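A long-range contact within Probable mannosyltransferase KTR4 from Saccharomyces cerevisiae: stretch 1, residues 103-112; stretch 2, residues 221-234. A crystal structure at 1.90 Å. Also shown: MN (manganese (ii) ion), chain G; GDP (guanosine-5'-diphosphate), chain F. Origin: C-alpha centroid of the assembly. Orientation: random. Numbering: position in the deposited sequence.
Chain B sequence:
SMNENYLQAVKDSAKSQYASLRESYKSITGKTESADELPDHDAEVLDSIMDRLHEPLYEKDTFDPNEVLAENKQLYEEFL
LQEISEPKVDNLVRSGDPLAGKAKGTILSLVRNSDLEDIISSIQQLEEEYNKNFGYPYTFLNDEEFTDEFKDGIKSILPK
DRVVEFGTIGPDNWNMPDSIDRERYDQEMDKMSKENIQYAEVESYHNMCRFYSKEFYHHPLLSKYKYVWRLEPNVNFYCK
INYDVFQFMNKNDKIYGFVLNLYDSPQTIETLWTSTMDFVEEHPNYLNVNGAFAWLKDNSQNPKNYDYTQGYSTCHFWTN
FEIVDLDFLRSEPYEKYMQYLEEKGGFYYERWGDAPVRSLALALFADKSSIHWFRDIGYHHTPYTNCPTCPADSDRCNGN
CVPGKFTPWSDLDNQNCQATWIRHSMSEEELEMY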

# COMPACT_ATOMS: atom_id res chain seq x y z
N ALA B 103 -3.86 10.82 18.31
CA ALA B 103 -3.72 11.21 16.95
C ALA B 103 -5.05 11.30 16.28
O ALA B 103 -6.03 10.64 16.69
CB ALA B 103 -2.80 10.25 16.22
N LYS B 104 -5.14 12.10 15.23
CA LYS B 104 -6.39 12.17 14.47
C LYS B 104 -6.43 11.05 13.39
O LYS B 104 -6.18 11.27 12.21
CB LYS B 104 -6.55 13.51 13.74
CG LYS B 104 -6.29 14.71 14.55
CD LYS B 104 -7.34 15.02 15.51
CE LYS B 104 -7.38 16.56 15.69
NZ LYS B 104 -7.93 16.78 17.06
N GLY B 105 -6.76 9.84 13.86
CA GLY B 105 -6.62 8.67 13.05
C GLY B 105 -7.78 7.73 13.25
O GLY B 105 -8.44 7.78 14.31
N THR B 106 -8.00 6.89 12.23
CA THR B 106 -9.03 5.89 12.26
C THR B 106 -8.52 4.65 11.57
O THR B 106 -7.69 4.74 10.65
CB THR B 106 -10.32 6.38 11.61
OG1 THR B 106 -11.41 5.49 11.85
CG2 THR B 106 -10.13 6.65 10.13
N ILE B 107 -9.05 3.52 12.01
CA ILE B 107 -8.96 2.28 11.25
C ILE B 107 -10.04 2.27 10.24
O ILE B 107 -11.17 2.55 10.58
CB ILE B 107 -9.06 1.11 12.19
CG1 ILE B 107 -7.91 1.19 13.16
CG2 ILE B 107 -8.92 -0.16 11.38
CD1 ILE B 107 -8.27 0.60 14.42
N LEU B 108 -9.70 2.09 8.97
CA LEU B 108 -10.64 2.21 7.89
C LEU B 108 -10.86 0.90 7.17
O LEU B 108 -9.90 0.23 6.79
CB LEU B 108 -10.14 3.23 6.86
CG LEU B 108 -10.94 3.28 5.55
CD1 LEU B 108 -12.34 3.83 5.73
CD2 LEU B 108 -10.22 4.13 4.51
N SER B 109 -12.12 0.53 6.91
CA SER B 109 -12.40 -0.61 6.08
C SER B 109 -13.53 -0.27 5.09
O SER B 109 -14.63 0.12 5.51
CB SER B 109 -12.88 -1.84 6.87
OG SER B 109 -12.12 -2.16 8.03
N LEU B 110 -13.25 -0.54 3.84
CA LEU B 110 -14.23 -0.55 2.79
C LEU B 110 -14.65 -1.96 2.65
O LEU B 110 -13.84 -2.80 2.27
CB LEU B 110 -13.58 -0.09 1.49
CG LEU B 110 -14.44 -0.15 0.25
CD1 LEU B 110 -15.50 0.97 0.29
CD2 LEU B 110 -13.65 -0.06 -1.06
N VAL B 111 -15.94 -2.24 2.96
CA VAL B 111 -16.42 -3.60 2.95
C VAL B 111 -17.89 -3.68 2.55
O VAL B 111 -18.59 -2.67 2.63
CB VAL B 111 -16.33 -4.27 4.34
CG1 VAL B 111 -14.88 -4.64 4.66
CG2 VAL B 111 -16.78 -3.36 5.44
N ARG B 112 -18.29 -4.88 2.14
CA ARG B 112 -19.64 -5.18 1.78
C ARG B 112 -20.35 -5.76 2.99
O ARG B 112 -19.73 -6.23 3.94
CB ARG B 112 -19.67 -6.17 0.64
CG ARG B 112 -19.18 -5.62 -0.70
CD ARG B 112 -18.84 -6.73 -1.69
NE ARG B 112 -17.56 -7.24 -1.16
CZ ARG B 112 -16.50 -7.62 -1.86
NH1 ARG B 112 -16.54 -7.60 -3.18
NH2 ARG B 112 -15.38 -7.99 -1.22
MN MN G . -8.32 -8.26 -0.07
PB GDP F . -8.03 -7.86 -3.43
O1B GDP F . -8.24 -9.26 -3.89
O2B GDP F . -7.47 -6.92 -4.33
O3B GDP F . -7.52 -7.81 -2.04
O3A GDP F . -9.56 -7.32 -3.47
PA GDP F . -10.70 -7.30 -2.37
O1A GDP F . -11.96 -7.91 -2.82
O2A GDP F . -10.31 -7.67 -1.00
O5' GDP F . -11.02 -5.75 -2.36
C5' GDP F . -10.30 -4.69 -1.71
C4' GDP F . -11.09 -4.04 -0.58
O4' GDP F . -12.23 -3.41 -1.17
C3' GDP F . -11.59 -5.00 0.48
O3' GDP F . -11.67 -4.28 1.74
C2' GDP F . -12.99 -5.37 -0.04
O2' GDP F . -13.88 -5.71 1.01
C1' GDP F . -13.40 -4.08 -0.66
N9 GDP F . -14.30 -4.22 -1.82
C8 GDP F . -14.06 -4.81 -3.02
N7 GDP F . -15.18 -4.65 -3.84
C5 GDP F . -16.10 -3.93 -3.13
C6 GDP F . -17.45 -3.41 -3.41
O6 GDP F . -17.88 -3.68 -4.58
N1 GDP F . -18.08 -2.75 -2.44
C2 GDP F . -17.52 -2.55 -1.18
N2 GDP F . -18.21 -1.89 -0.26
N3 GDP F . -16.27 -3.01 -0.87
C4 GDP F . -15.53 -3.63 -1.81
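Stretch 2, residues 221-234: LLSKYKYVWRLEPN

The apolar centre of this contact lies on the face of the sheet that carries Thr106, Leu108 and Val228. Leu108, with chi1 t and chi2 p, rests its CB 4.3 Å from CB of Val228 and its CD2 4.2 Å from CD1 of Leu222, whose side chain reaches in from the turn before the strand. Branched aliphatic groups suit this buried place because they pack closely and leave no polar group unpaired. Thr106 joins the same layer through its methyl, CG2 lying 4.0 Å from CG1 of Val228. Its CB stands 3.7 Å from the centroid of the Tyr225 ring, nearly along the ring normal, so the aromatic face receives a CH-pi contact. On the other face, CG1 of Ile107 meets CB of Trp229 at 4.2 Å. Gly105 pairs through its backbone with Tyr227 (CA-CA 4.4 Å), whose side chain shares that face; a CB on Gly105 would lie 3.5 Å from Tyr227 CB, so glycine suits the spot.

Between these two layers, residues 105-110 form one strand, and Tyr227 through Arg230 pair with it as a parallel neighbour, the axes crossing at -41° and approaching to 4.5 Å. The hydrogen bonds alternate as parallel pairing requires: Thr106 N gives to Tyr227 O (3.1 Å), Trp229 N to Thr106 O (2.9 Å), Leu108 N to Trp229 O (2.7 Å) and Leu231 N to Leu108 O (2.8 Å).

At the N-terminal edge, after the type I turn from Leu222 to Tyr225, Lys104 O accepts from both Lys226 N (2.7 Å) and Tyr227 N (3.0 Å), while the exposed Lys104 sends its amine away. At the opposite end, CG1 of Val111 packs 3.7 Å from CG of Pro233. Here the polar edge meets the nucleotide: a water oxygen lies 3.1 Å from Leu110 N, 2.8 Å from Leu231 O and 2.9 Å from GDP O3', which donates to Leu110 O at 2.7 Å. Arg230 NH2, 3.0 Å from Glu232 OE2, pairs its buried charge in a salt bridge, and Glu232 OE1 binds manganese at 2.2 Å, its acidic carboxylate well suited to a divalent ion.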

# COMPACT_ATOMS: atom_id res chain seq x y z
N LEU B 221 -16.94 11.30 6.33
CA LEU B 221 -16.57 10.80 7.65
C LEU B 221 -15.08 10.91 7.90
O LEU B 221 -14.66 10.88 9.09
CB LEU B 221 -17.04 9.38 7.85
CG LEU B 221 -18.54 9.19 7.96
CD1 LEU B 221 -18.82 7.70 8.04
CD2 LEU B 221 -19.06 9.89 9.20
N LEU B 222 -14.31 11.03 6.81
CA LEU B 222 -12.85 11.04 6.93
C LEU B 222 -12.29 12.47 6.97
O LEU B 222 -11.09 12.66 7.11
CB LEU B 222 -12.26 10.23 5.76
CG LEU B 222 -12.46 8.70 5.89
CD1 LEU B 222 -11.63 8.04 4.83
CD2 LEU B 222 -12.04 8.12 7.20
N SER B 223 -13.17 13.45 6.83
CA SER B 223 -12.68 14.87 6.73
C SER B 223 -12.01 15.21 8.04
O SER B 223 -11.13 16.00 8.09
CB SER B 223 -13.85 15.85 6.42
OG SER B 223 -14.64 16.03 7.62
N LYS B 224 -12.42 14.62 9.17
CA LYS B 224 -11.82 14.96 10.44
C LYS B 224 -10.52 14.21 10.79
O LYS B 224 -9.99 14.35 11.89
CB LYS B 224 -12.86 14.71 11.56
CG LYS B 224 -13.42 13.28 11.68
CD LYS B 224 -14.49 13.15 12.78
CE LYS B 224 -15.14 11.78 12.79
NZ LYS B 224 -15.97 11.45 11.59
N TYR B 225 -10.04 13.33 9.93
CA TYR B 225 -8.83 12.54 10.28
C TYR B 225 -7.64 12.95 9.41
O TYR B 225 -7.81 13.22 8.23
CB TYR B 225 -9.10 11.06 10.10
CG TYR B 225 -10.16 10.48 10.99
CD1 TYR B 225 -10.01 10.45 12.33
CD2 TYR B 225 -11.34 10.05 10.46
CE1 TYR B 225 -10.98 9.90 13.15
CE2 TYR B 225 -12.33 9.52 11.25
CZ TYR B 225 -12.14 9.44 12.59
OH TYR B 225 -13.15 8.91 13.36
N LYS B 226 -6.44 12.84 10.00
CA LYS B 226 -5.19 12.98 9.31
C LYS B 226 -4.61 11.61 8.85
O LYS B 226 -3.93 11.53 7.81
CB LYS B 226 -4.17 13.69 10.24
CG LYS B 226 -2.79 13.88 9.62
CD LYS B 226 -1.92 14.74 10.50
CE LYS B 226 -0.47 14.81 10.05
NZ LYS B 226 -0.29 15.24 8.65
N TYR B 227 -4.90 10.54 9.61
CA TYR B 227 -4.29 9.22 9.35
C TYR B 227 -5.35 8.17 9.20
O TYR B 227 -6.36 8.23 9.94
CB TYR B 227 -3.44 8.81 10.51
CG TYR B 227 -2.20 9.63 10.70
CD1 TYR B 227 -1.10 9.48 9.85
CD2 TYR B 227 -2.15 10.61 11.67
CE1 TYR B 227 0.02 10.23 10.00
CE2 TYR B 227 -1.00 11.36 11.82
CZ TYR B 227 0.10 11.17 11.00
OH TYR B 227 1.26 11.97 11.14
N VAL B 228 -5.08 7.18 8.35
CA VAL B 228 -5.92 6.00 8.27
C VAL B 228 -5.00 4.81 8.38
O VAL B 228 -3.85 4.84 7.88
CB VAL B 228 -6.81 5.87 7.01
CG1 VAL B 228 -7.82 7.05 6.83
CG2 VAL B 228 -5.99 5.72 5.81
N TRP B 229 -5.49 3.77 9.04
CA TRP B 229 -4.96 2.45 8.95
C TRP B 229 -6.00 1.68 8.13
O TRP B 229 -7.08 1.35 8.65
CB TRP B 229 -4.79 1.90 10.37
CG TRP B 229 -4.18 0.54 10.50
CD1 TRP B 229 -4.38 -0.53 9.67
CD2 TRP B 229 -3.34 0.09 11.56
NE1 TRP B 229 -3.64 -1.64 10.13
CE2 TRP B 229 -3.00 -1.27 11.29
CE3 TRP B 229 -2.84 0.70 12.72
CZ2 TRP B 229 -2.18 -2.01 12.15
CZ3 TRP B 229 -1.97 0.01 13.51
CH2 TRP B 229 -1.64 -1.35 13.22
N ARG B 230 -5.68 1.31 6.91
CA ARG B 230 -6.51 0.46 6.09
C ARG B 230 -6.50 -1.00 6.52
O ARG B 230 -5.43 -1.62 6.58
CB ARG B 230 -6.11 0.55 4.63
CG ARG B 230 -6.90 -0.33 3.67
CD ARG B 230 -6.51 0.12 2.30
NE ARG B 230 -6.91 -0.81 1.29
CZ ARG B 230 -6.66 -0.61 0.01
NH1 ARG B 230 -6.06 0.49 -0.41
NH2 ARG B 230 -7.03 -1.51 -0.85
N LEU B 231 -7.70 -1.55 6.74
CA LEU B 231 -7.93 -2.93 7.14
C LEU B 231 -8.85 -3.61 6.12
O LEU B 231 -9.86 -3.04 5.70
CB LEU B 231 -8.62 -2.94 8.49
CG LEU B 231 -8.77 -4.30 9.10
CD1 LEU B 231 -7.43 -4.91 9.49
CD2 LEU B 231 -9.64 -4.15 10.34
N GLU B 232 -8.47 -4.80 5.67
CA GLU B 232 -9.29 -5.57 4.74
C GLU B 232 -9.77 -6.86 5.41
O GLU B 232 -9.22 -7.28 6.43
CB GLU B 232 -8.51 -5.97 3.49
CG GLU B 232 -8.17 -4.79 2.62
CD GLU B 232 -7.97 -5.10 1.15
OE1 GLU B 232 -7.89 -6.29 0.74
OE2 GLU B 232 -7.68 -4.12 0.43
N PRO B 233 -10.83 -7.43 4.87
CA PRO B 233 -11.30 -8.69 5.44
C PRO B 233 -10.28 -9.82 5.33
O PRO B 233 -9.49 -9.85 4.39
CB PRO B 233 -12.52 -9.04 4.57
CG PRO B 233 -12.95 -7.75 4.02
CD PRO B 233 -11.68 -7.00 3.77
N ASN B 234 -10.35 -10.75 6.28
CA ASN B 234 -9.59 -12.00 6.16
C ASN B 234 -8.04 -11.85 6.22
O ASN B 234 -7.33 -12.55 5.55
CB ASN B 234 -9.96 -12.72 4.86
CG ASN B 234 -9.68 -14.21 4.94
OD1 ASN B 234 -9.58 -14.77 6.03
ND2 ASN B 234 -9.48 -14.84 3.79
O HOH W 1 -10.56 -2.01 3.23
O HOH W 2 -9.53 -9.03 1.85
O HOH W 3 -8.80 -10.45 -0.85